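Side-chain contacts in HTH-type dhaKLM operon transcriptional activator DhaS (Lactococcus lactis, PDB 2IU5), which activates transcription of the dhaKLM operon when bound to DhaQ and triggered by dihydroxyacetone, binding as a homodimer to an inverted repeat that partly overlaps the promoter's -35 sequence: residues 19-24 / 37-42; 67-72 / 112-117; 124-129 / 140-145. The protein carries 1 engineered substitution. One frame throughout, in Å; residues are numbered along the deposited sequence.

Interaction 1: residues 19-24 / 37-42; sequences AKAFKD and SDIMQT
A21 CB meets the backbone of the facing helix directly, 3.5 Å from I39 O; so small a side chain is consistent with the close approach of the axes of 19-24 and 37-42, 8.4 Å at a crossing of 112°. T42 closes one flank: its methyl CG2 lies 3.9 Å from A21 CB. On the other flank the terminal methyl of I39 reaches the aromatic ring of F22, with I39 CD1 3.5 Å from F22 CD1, in an approach that is neither over the face nor at the edge. In I39, chi1 of -69° with an extended chi2 (165°) carries CD1 to F22 CD1, while the branch CG2 is on the A21 side. Behind this shell, I18 and L25 of helix 13-28 also touch I39, and L60, L61 and I64 of helix 57-73 pack on the F22 ring. On the outer surface of 19-24, K20 NZ bonds D24 OD1 at 2.6 Å through the syn lone pair, a salt bridge between residues four apart, one helical turn along. Helix 36-43 begins the predicted helix-turn-helix of this TetR-family domain; no hydrogen bond joins the two segments, and their direct contact consists of methyl, ring and backbone packing.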
loop_
_atom_site.group_PDB
_atom_site.type_symbol
_atom_site.label_atom_id
_atom_site.label_comp_id
_atom_site.label_asym_id
_atom_site.label_seq_id
_atom_site.Cartn_x
_atom_site.Cartn_y
_atom_site.Cartn_z
ATOM N N ALA A 19 29.921 -2.310 -1.870
ATOM C CA ALA A 19 28.507 -2.629 -1.663
ATOM C C ALA A 19 28.205 -4.134 -1.671
ATOM O O ALA A 19 27.420 -4.652 -0.846
ATOM C CB ALA A 19 27.659 -1.943 -2.744
ATOM N N LYS A 20 28.815 -4.844 -2.606
ATOM C CA LYS A 20 28.640 -6.298 -2.666
ATOM C C LYS A 20 29.114 -6.964 -1.378
ATOM O O LYS A 20 28.442 -7.849 -0.838
ATOM C CB LYS A 20 29.347 -6.894 -3.883
ATOM C CG LYS A 20 29.071 -8.370 -4.095
ATOM C CD LYS A 20 27.561 -8.619 -4.123
ATOM C CE LYS A 20 27.198 -10.003 -4.686
ATOM N NZ LYS A 20 27.474 -11.067 -3.675
ATOM N N ALA A 21 30.275 -6.527 -0.902
ATOM C CA ALA A 21 30.782 -7.012 0.378
ATOM C C ALA A 21 29.790 -6.796 1.522
ATOM O O ALA A 21 29.512 -7.713 2.309
ATOM C CB ALA A 21 32.114 -6.360 0.682
ATOM N N PHE A 22 29.258 -5.576 1.606
ATOM C CA PHE A 22 28.271 -5.269 2.642
ATOM C C PHE A 22 27.035 -6.148 2.512
ATOM O O PHE A 22 26.543 -6.706 3.499
ATOM C CB PHE A 22 27.896 -3.818 2.550
ATOM C CG PHE A 22 26.976 -3.366 3.633
ATOM C CD1 PHE A 22 27.325 -3.491 4.961
ATOM C CD2 PHE A 22 25.744 -2.806 3.310
ATOM C CE1 PHE A 22 26.475 -3.062 5.984
ATOM C CE2 PHE A 22 24.880 -2.376 4.322
ATOM C CZ PHE A 22 25.254 -2.507 5.661
ATOM N N LYS A 23 26.531 -6.271 1.284
ATOM C CA LYS A 23 25.305 -7.074 1.063
ATOM C C LYS A 23 25.567 -8.526 1.474
ATOM O O LYS A 23 24.708 -9.180 2.077
ATOM C CB LYS A 23 24.808 -6.948 -0.376
ATOM C CG LYS A 23 24.151 -5.598 -0.601
ATOM C CD LYS A 23 23.458 -5.493 -1.964
ATOM C CE LYS A 23 24.447 -5.142 -3.039
ATOM N NZ LYS A 23 23.774 -5.141 -4.396
ATOM N N ASP A 24 26.749 -9.046 1.153
ATOM C CA ASP A 24 27.155 -10.377 1.588
ATOM C C ASP A 24 27.169 -10.527 3.117
ATOM O O ASP A 24 26.633 -11.509 3.653
ATOM C CB ASP A 24 28.510 -10.752 0.986
ATOM C CG ASP A 24 28.438 -11.021 -0.527
ATOM O OD1 ASP A 24 27.319 -11.067 -1.095
ATOM O OD2 ASP A 24 29.515 -11.186 -1.147
ATOM N N SER A 37 35.646 -1.926 8.990
ATOM C CA SER A 37 36.733 -2.895 8.906
ATOM C C SER A 37 36.246 -4.224 8.315
ATOM O O SER A 37 36.915 -4.780 7.442
ATOM C CB SER A 37 37.332 -3.093 10.288
ATOM O OG SER A 37 37.828 -1.849 10.762
ATOM N N ASP A 38 35.098 -4.731 8.784
ATOM C CA ASP A 38 34.567 -6.008 8.288
ATOM C C ASP A 38 34.269 -5.913 6.789
ATOM O O ASP A 38 34.619 -6.814 6.014
ATOM C CB ASP A 38 33.264 -6.409 9.000
ATOM C CG ASP A 38 33.445 -6.742 10.460
ATOM O OD1 ASP A 38 34.556 -7.192 10.839
ATOM O OD2 ASP A 38 32.465 -6.560 11.239
ATOM N N ILE A 39 33.626 -4.822 6.385
ATOM C CA ILE A 39 33.256 -4.635 4.976
ATOM C C ILE A 39 34.485 -4.692 4.092
ATOM O O ILE A 39 34.499 -5.362 3.056
ATOM C CB ILE A 39 32.516 -3.307 4.779
ATOM C CG1 ILE A 39 31.150 -3.412 5.451
ATOM C CG2 ILE A 39 32.288 -3.008 3.284
ATOM C CD1 ILE A 39 30.471 -2.031 5.642
ATOM N N MET A 40 35.528 -3.983 4.505
ATOM C CA MET A 40 36.723 -3.876 3.678
ATOM C C MET A 40 37.593 -5.131 3.695
ATOM O O MET A 40 38.220 -5.464 2.691
ATOM C CB MET A 40 37.524 -2.607 4.016
ATOM C CG MET A 40 36.679 -1.326 3.820
ATOM S SD MET A 40 36.026 -1.132 2.147
ATOM C CE MET A 40 37.503 -0.631 1.275
ATOM N N GLN A 41 37.634 -5.834 4.819
ATOM C CA GLN A 41 38.185 -7.190 4.852
ATOM C C GLN A 41 37.500 -8.097 3.839
ATOM O O GLN A 41 38.152 -8.817 3.071
ATOM C CB GLN A 41 38.042 -7.775 6.251
ATOM C CG GLN A 41 39.057 -7.158 7.176
ATOM C CD GLN A 41 38.844 -7.572 8.611
ATOM O OE1 GLN A 41 37.900 -8.301 8.922
ATOM N NE2 GLN A 41 39.721 -7.109 9.491
ATOM N N THR A 42 36.167 -8.069 3.817
ATOM C CA THR A 42 35.419 -8.932 2.919
ATOM C C THR A 42 35.639 -8.502 1.457
ATOM O O THR A 42 35.733 -9.342 0.554
ATOM C CB THR A 42 33.928 -8.905 3.295
ATOM O OG1 THR A 42 33.784 -9.497 4.588
ATOM C CG2 THR A 42 33.080 -9.720 2.340
#

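Interaction 2: residues 67-72 / 112-117; sequences NDFAEL and HFFLIQ
F113 O is gripped twice from Q117, by the backbone N at 3.0 Å and by the side-chain amide, Q117 NE2, at 3.1 Å. The hydrogen bond from NE2 is fairly straight (152° at the hydrogen), and its donor stands tilted from the carbonyl plane. Q117 folds back on its own helix to make it, bent at chi2 (-42°), and the same fold places NE2 3.3 Å above the F113 ring plane, over its centre. Held this way, Q117 turns its aliphatic part to F69 across the contact: CG sits over one face of the F69 ring, offset toward the rim, in a CH-pi contact 4.1 Å from the centroid. Q117 OE1 comes to 3.4 Å from F69 CB, the ring and amide planes being 64° apart. The F69 ring also reaches the other two aromatics: one flank, at F69 CD2, lies 4.0 Å from F113 CE2, at the edge of the F113 ring, and its far end, F69 CZ, lies 4.1 Å from F114 CE1, at the edge of the F114 ring. F69 thus bridges helix 57-73 to helix 110-132, the segments running nearly parallel, near the centre of the chain. L89 and L93 of helix 82-95 also pack on F69, while F114 reaches on to C154, T157 and I161 of helix 139-163 and makes edge-to-face pairs with F104 and W118.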
loop_
_atom_site.group_PDB
_atom_site.type_symbol
_atom_site.label_atom_id
_atom_site.label_comp_id
_atom_site.label_asym_id
_atom_site.label_seq_id
_atom_site.Cartn_x
_atom_site.Cartn_y
_atom_site.Cartn_z
ATOM N N ASN A 67 21.334 3.064 -6.018
ATOM C CA ASN A 67 21.979 2.450 -7.168
ATOM C C ASN A 67 21.241 1.198 -7.613
ATOM O O ASN A 67 21.015 0.995 -8.803
ATOM C CB ASN A 67 23.387 2.026 -6.785
ATOM C CG ASN A 67 24.063 1.235 -7.887
ATOM O OD1 ASN A 67 24.631 1.823 -8.803
ATOM N ND2 ASN A 67 24.002 -0.106 -7.807
ATOM N N ASP A 68 20.867 0.351 -6.665
ATOM C CA ASP A 68 20.408 -0.986 -7.045
ATOM C C ASP A 68 19.037 -0.881 -7.717
ATOM O O ASP A 68 18.787 -1.523 -8.738
ATOM C CB ASP A 68 20.324 -1.909 -5.825
ATOM C CG ASP A 68 21.688 -2.446 -5.402
ATOM O OD1 ASP A 68 22.723 -2.001 -5.957
ATOM O OD2 ASP A 68 21.701 -3.319 -4.516
ATOM N N PHE A 69 18.140 -0.077 -7.149
ATOM C CA PHE A 69 16.818 0.079 -7.746
ATOM C C PHE A 69 16.851 0.775 -9.092
ATOM O O PHE A 69 16.118 0.376 -9.997
ATOM C CB PHE A 69 15.832 0.731 -6.777
ATOM C CG PHE A 69 15.416 -0.196 -5.668
ATOM C CD1 PHE A 69 14.332 -1.049 -5.827
ATOM C CD2 PHE A 69 16.114 -0.224 -4.459
ATOM C CE1 PHE A 69 13.952 -1.917 -4.781
ATOM C CE2 PHE A 69 15.742 -1.082 -3.413
ATOM C CZ PHE A 69 14.665 -1.928 -3.570
ATOM N N ALA A 70 17.682 1.799 -9.243
ATOM C CA ALA A 70 17.836 2.443 -10.559
ATOM C C ALA A 70 18.414 1.489 -11.601
ATOM O O ALA A 70 17.994 1.482 -12.760
ATOM C CB ALA A 70 18.723 3.669 -10.435
ATOM N N GLU A 71 19.385 0.678 -11.187
ATOM C CA GLU A 71 20.036 -0.221 -12.113
ATOM C C GLU A 71 19.020 -1.216 -12.636
ATOM O O GLU A 71 19.022 -1.536 -13.829
ATOM C CB GLU A 71 21.223 -0.909 -11.459
ATOM C CG GLU A 71 22.389 0.041 -11.322
ATOM C CD GLU A 71 23.721 -0.660 -11.157
ATOM O OE1 GLU A 71 23.714 -1.842 -10.731
ATOM O OE2 GLU A 71 24.754 -0.010 -11.459
ATOM N N LEU A 72 18.160 -1.685 -11.736
ATOM C CA LEU A 72 17.206 -2.737 -12.074
ATOM C C LEU A 72 16.076 -2.212 -12.939
ATOM O O LEU A 72 15.603 -2.918 -13.844
ATOM C CB LEU A 72 16.646 -3.387 -10.812
ATOM C CG LEU A 72 17.653 -4.271 -10.069
ATOM C CD1 LEU A 72 17.242 -4.388 -8.611
ATOM C CD2 LEU A 72 17.813 -5.638 -10.707
ATOM N N HIS A 112 8.740 4.239 2.629
ATOM C CA HIS A 112 8.379 5.326 1.725
ATOM C C HIS A 112 9.270 5.340 0.496
ATOM O O HIS A 112 8.796 5.518 -0.622
ATOM C CB HIS A 112 8.420 6.659 2.463
ATOM C CG HIS A 112 7.636 6.655 3.736
ATOM N ND1 HIS A 112 6.299 6.317 3.782
ATOM C CD2 HIS A 112 7.998 6.943 5.009
ATOM C CE1 HIS A 112 5.873 6.398 5.032
ATOM N NE2 HIS A 112 6.885 6.776 5.795
ATOM N N PHE A 113 10.566 5.149 0.709
ATOM C CA PHE A 113 11.490 4.996 -0.399
ATOM C C PHE A 113 11.061 3.815 -1.286
ATOM O O PHE A 113 11.083 3.897 -2.511
ATOM C CB PHE A 113 12.902 4.784 0.147
ATOM C CG PHE A 113 13.901 4.547 -0.926
ATOM C CD1 PHE A 113 14.549 5.612 -1.543
ATOM C CD2 PHE A 113 14.185 3.253 -1.327
ATOM C CE1 PHE A 113 15.479 5.377 -2.551
ATOM C CE2 PHE A 113 15.107 3.011 -2.328
ATOM C CZ PHE A 113 15.754 4.070 -2.939
ATOM N N PHE A 114 10.665 2.715 -0.652
ATOM C CA PHE A 114 10.349 1.455 -1.358
ATOM C C PHE A 114 9.138 1.734 -2.268
ATOM O O PHE A 114 9.108 1.327 -3.443
ATOM C CB PHE A 114 10.049 0.378 -0.312
ATOM C CG PHE A 114 10.021 -1.040 -0.829
ATOM C CD1 PHE A 114 11.086 -1.613 -1.529
ATOM C CD2 PHE A 114 8.889 -1.812 -0.594
ATOM C CE1 PHE A 114 11.005 -2.943 -1.984
ATOM C CE2 PHE A 114 8.803 -3.132 -1.041
ATOM C CZ PHE A 114 9.858 -3.700 -1.734
ATOM N N LEU A 115 8.152 2.437 -1.722
ATOM C CA LEU A 115 6.957 2.752 -2.491
ATOM C C LEU A 115 7.337 3.581 -3.706
ATOM O O LEU A 115 6.853 3.332 -4.803
ATOM C CB LEU A 115 5.906 3.457 -1.629
ATOM C CG LEU A 115 4.688 3.974 -2.406
ATOM C CD1 LEU A 115 3.897 2.791 -2.967
ATOM C CD2 LEU A 115 3.822 4.829 -1.485
ATOM N N ILE A 116 8.206 4.563 -3.502
ATOM C CA ILE A 116 8.647 5.408 -4.610
ATOM C C ILE A 116 9.316 4.566 -5.707
ATOM O O ILE A 116 9.123 4.838 -6.897
ATOM C CB ILE A 116 9.572 6.506 -4.104
ATOM C CG1 ILE A 116 8.765 7.563 -3.338
ATOM C CG2 ILE A 116 10.263 7.160 -5.296
ATOM C CD1 ILE A 116 9.622 8.613 -2.641
ATOM N N GLN A 117 10.081 3.550 -5.320
ATOM C CA GLN A 117 10.687 2.633 -6.304
ATOM C C GLN A 117 9.641 1.943 -7.180
ATOM O O GLN A 117 9.792 1.836 -8.407
ATOM C CB GLN A 117 11.589 1.623 -5.627
ATOM C CG GLN A 117 12.638 2.304 -4.747
ATOM C CD GLN A 117 13.211 3.520 -5.421
ATOM O OE1 GLN A 117 13.813 3.443 -6.506
ATOM N NE2 GLN A 117 13.035 4.677 -4.790
#

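Interaction 3: residues 124-129 / 140-145; sequences KVIFDQ and LEKSFI
I126 carries this contact from helix 110-132, its CB directed at helix 139-163. From CB the side chain forks. The short branch, CG2, meets the aliphatic stem of K142, with I126 CG2 3.8 Å from K142 CD. The longer branch leaves through CG1, bends at chi2 (-66°) and ends in CD1, and this tip, I126 CD1, lies 3.9 Å from I145 CG2. One isoleucine thereby spans two residues one turn apart on the facing helix, K142 and I145. K142 offers methylene rather than charge: its extended chi2 (-175°) carries CD to the isoleucine, and the bend at chi3 (-92°) then turns CE and NZ away. NZ continues toward E130 and D139, with which it forms long, weak ion pairs. I145 presents its branch methyl, CG2, rather than the end of its longer arm. The contact between the segments is wholly apolar, with no hydrogen bond across it. Turned elsewhere on 124-129, K124 NZ bonds D128 OD2 at 2.7 Å through the syn lone pair, a salt bridge within a single turn of the helix. W137, in the connection between the two long helices, packs on both I126 and K142, so the contact lies where the chain turns from helix 110-132 into helix 139-163. Beyond it, helix 171-183 touches V125 and I145, and Q173 of the second subunit packs on L140, E141 and F144.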
loop_
_atom_site.group_PDB
_atom_site.type_symbol
_atom_site.label_atom_id
_atom_site.label_comp_id
_atom_site.label_asym_id
_atom_site.label_seq_id
_atom_site.Cartn_x
_atom_site.Cartn_y
_atom_site.Cartn_z
ATOM N N LYS A 124 7.730 3.545 -15.601
ATOM C CA LYS A 124 8.421 2.800 -16.683
ATOM C C LYS A 124 7.466 1.912 -17.497
ATOM O O LYS A 124 7.575 1.841 -18.728
ATOM C CB LYS A 124 9.540 1.954 -16.064
ATOM C CG LYS A 124 10.356 1.103 -17.045
ATOM C CD LYS A 124 11.071 1.980 -18.032
ATOM C CE LYS A 124 12.342 1.296 -18.547
ATOM N NZ LYS A 124 11.968 0.139 -19.403
ATOM N N VAL A 125 6.542 1.235 -16.819
ATOM C CA VAL A 125 5.503 0.455 -17.500
ATOM C C VAL A 125 4.725 1.317 -18.482
ATOM O O VAL A 125 4.552 0.976 -19.665
ATOM C CB VAL A 125 4.559 -0.186 -16.450
ATOM C CG1 VAL A 125 3.393 -0.879 -17.128
ATOM C CG2 VAL A 125 5.334 -1.175 -15.601
ATOM N N ILE A 126 4.246 2.458 -17.993
ATOM C CA ILE A 126 3.504 3.385 -18.845
ATOM C C ILE A 126 4.350 3.857 -20.033
ATOM O O ILE A 126 3.897 3.795 -21.165
ATOM C CB ILE A 126 3.047 4.581 -18.008
ATOM C CG1 ILE A 126 2.058 4.107 -16.936
ATOM C CG2 ILE A 126 2.428 5.633 -18.900
ATOM C CD1 ILE A 126 0.733 3.579 -17.471
ATOM N N PHE A 127 5.566 4.325 -19.752
ATOM C CA PHE A 127 6.579 4.778 -20.737
ATOM C C PHE A 127 6.710 3.720 -21.832
ATOM O O PHE A 127 6.615 4.035 -23.004
ATOM C CB PHE A 127 7.902 4.905 -19.958
ATOM C CG PHE A 127 9.088 5.509 -20.690
ATOM C CD1 PHE A 127 9.116 6.850 -21.060
ATOM C CD2 PHE A 127 10.191 4.722 -20.991
ATOM C CE1 PHE A 127 10.227 7.380 -21.726
ATOM C CE2 PHE A 127 11.293 5.236 -21.647
ATOM C CZ PHE A 127 11.312 6.571 -22.017
ATOM N N ASP A 128 6.928 2.466 -21.421
ATOM C CA ASP A 128 7.191 1.408 -22.402
ATOM C C ASP A 128 5.934 1.058 -23.193
ATOM O O ASP A 128 5.987 0.806 -24.390
ATOM C CB ASP A 128 7.696 0.133 -21.724
ATOM C CG ASP A 128 9.135 0.224 -21.255
ATOM O OD1 ASP A 128 9.816 1.233 -21.538
ATOM O OD2 ASP A 128 9.640 -0.718 -20.581
ATOM N N GLN A 129 4.788 1.040 -22.522
ATOM C CA GLN A 129 3.553 0.720 -23.218
ATOM C C GLN A 129 3.240 1.748 -24.298
ATOM O O GLN A 129 2.798 1.402 -25.377
ATOM C CB GLN A 129 2.408 0.593 -22.214
ATOM C CG GLN A 129 2.430 -0.670 -21.377
ATOM C CD GLN A 129 2.417 -1.985 -22.135
ATOM O OE1 GLN A 129 3.097 -2.931 -21.713
ATOM N NE2 GLN A 129 1.664 -2.066 -23.231
ATOM N N LEU A 140 -4.720 12.122 -15.580
ATOM C CA LEU A 140 -5.283 11.703 -14.300
ATOM C C LEU A 140 -5.312 10.179 -14.212
ATOM O O LEU A 140 -4.980 9.590 -13.183
ATOM C CB LEU A 140 -6.711 12.244 -14.181
ATOM C CG LEU A 140 -7.408 11.933 -12.856
ATOM C CD1 LEU A 140 -6.834 12.810 -11.753
ATOM C CD2 LEU A 140 -8.912 12.127 -12.992
ATOM N N GLU A 141 -5.719 9.551 -15.306
ATOM C CA GLU A 141 -5.852 8.097 -15.364
ATOM C C GLU A 141 -4.511 7.385 -15.281
ATOM O O GLU A 141 -4.364 6.391 -14.565
ATOM C CB GLU A 141 -6.610 7.705 -16.630
ATOM C CG GLU A 141 -8.098 8.005 -16.513
ATOM C CD GLU A 141 -8.852 7.868 -17.822
ATOM O OE1 GLU A 141 -8.246 8.033 -18.906
ATOM O OE2 GLU A 141 -10.070 7.595 -17.772
ATOM N N LYS A 142 -3.514 7.876 -16.008
ATOM C CA LYS A 142 -2.157 7.341 -15.874
ATOM C C LYS A 142 -1.601 7.464 -14.452
ATOM O O LYS A 142 -0.993 6.523 -13.921
ATOM C CB LYS A 142 -1.199 8.106 -16.807
ATOM C CG LYS A 142 -1.254 7.669 -18.253
ATOM C CD LYS A 142 -0.175 8.398 -19.055
ATOM C CE LYS A 142 -0.725 9.672 -19.647
ATOM N NZ LYS A 142 0.144 10.291 -20.706
ATOM N N SER A 143 -1.798 8.622 -13.818
ATOM C CA SER A 143 -1.356 8.791 -12.439
ATOM C C SER A 143 -2.070 7.761 -11.574
ATOM O O SER A 143 -1.457 7.127 -10.743
ATOM C CB SER A 143 -1.647 10.189 -11.891
ATOM O OG SER A 143 -1.365 10.196 -10.493
ATOM N N PHE A 144 -3.367 7.610 -11.778
ATOM C CA PHE A 144 -4.110 6.703 -10.907
ATOM C C PHE A 144 -3.643 5.269 -11.074
ATOM O O PHE A 144 -3.400 4.569 -10.085
ATOM C CB PHE A 144 -5.602 6.784 -11.186
ATOM C CG PHE A 144 -6.434 6.002 -10.214
ATOM C CD1 PHE A 144 -6.823 6.563 -9.007
ATOM C CD2 PHE A 144 -6.819 4.709 -10.510
ATOM C CE1 PHE A 144 -7.592 5.843 -8.104
ATOM C CE2 PHE A 144 -7.596 3.982 -9.603
ATOM C CZ PHE A 144 -7.972 4.560 -8.410
ATOM N N ILE A 145 -3.511 4.812 -12.315
ATOM C CA ILE A 145 -3.095 3.423 -12.547
ATOM C C ILE A 145 -1.721 3.176 -11.910
ATOM O O ILE A 145 -1.446 2.118 -11.305
ATOM C CB ILE A 145 -3.102 3.066 -14.056
ATOM C CG1 ILE A 145 -2.692 1.599 -14.231
ATOM C CG2 ILE A 145 -2.111 3.908 -14.794
ATOM C CD1 ILE A 145 -3.242 0.997 -15.506
#

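The three contacts follow one another along the chain, from the DNA-binding domain into the C-terminal region. Interactions 1 and 2, with centres 21 Å apart, touch through a salt bridge: K23 NZ of 19-24 lies 2.8 Å from D68 OD2 of 67-72, fastening helix 13-28 to helix 57-73. D68 OD2 is also hydrogen-bonded to Y92 OH, which draws in helix 82-95. Interactions 2 and 3 share helix 110-132; their centres stand 17 Å apart and their nearest atoms about 7 Å. Interactions 1 and 3 lie on opposite sides of the chain's centre, with centres 38 Å apart; interaction 2, near the chain's centre, lies between them.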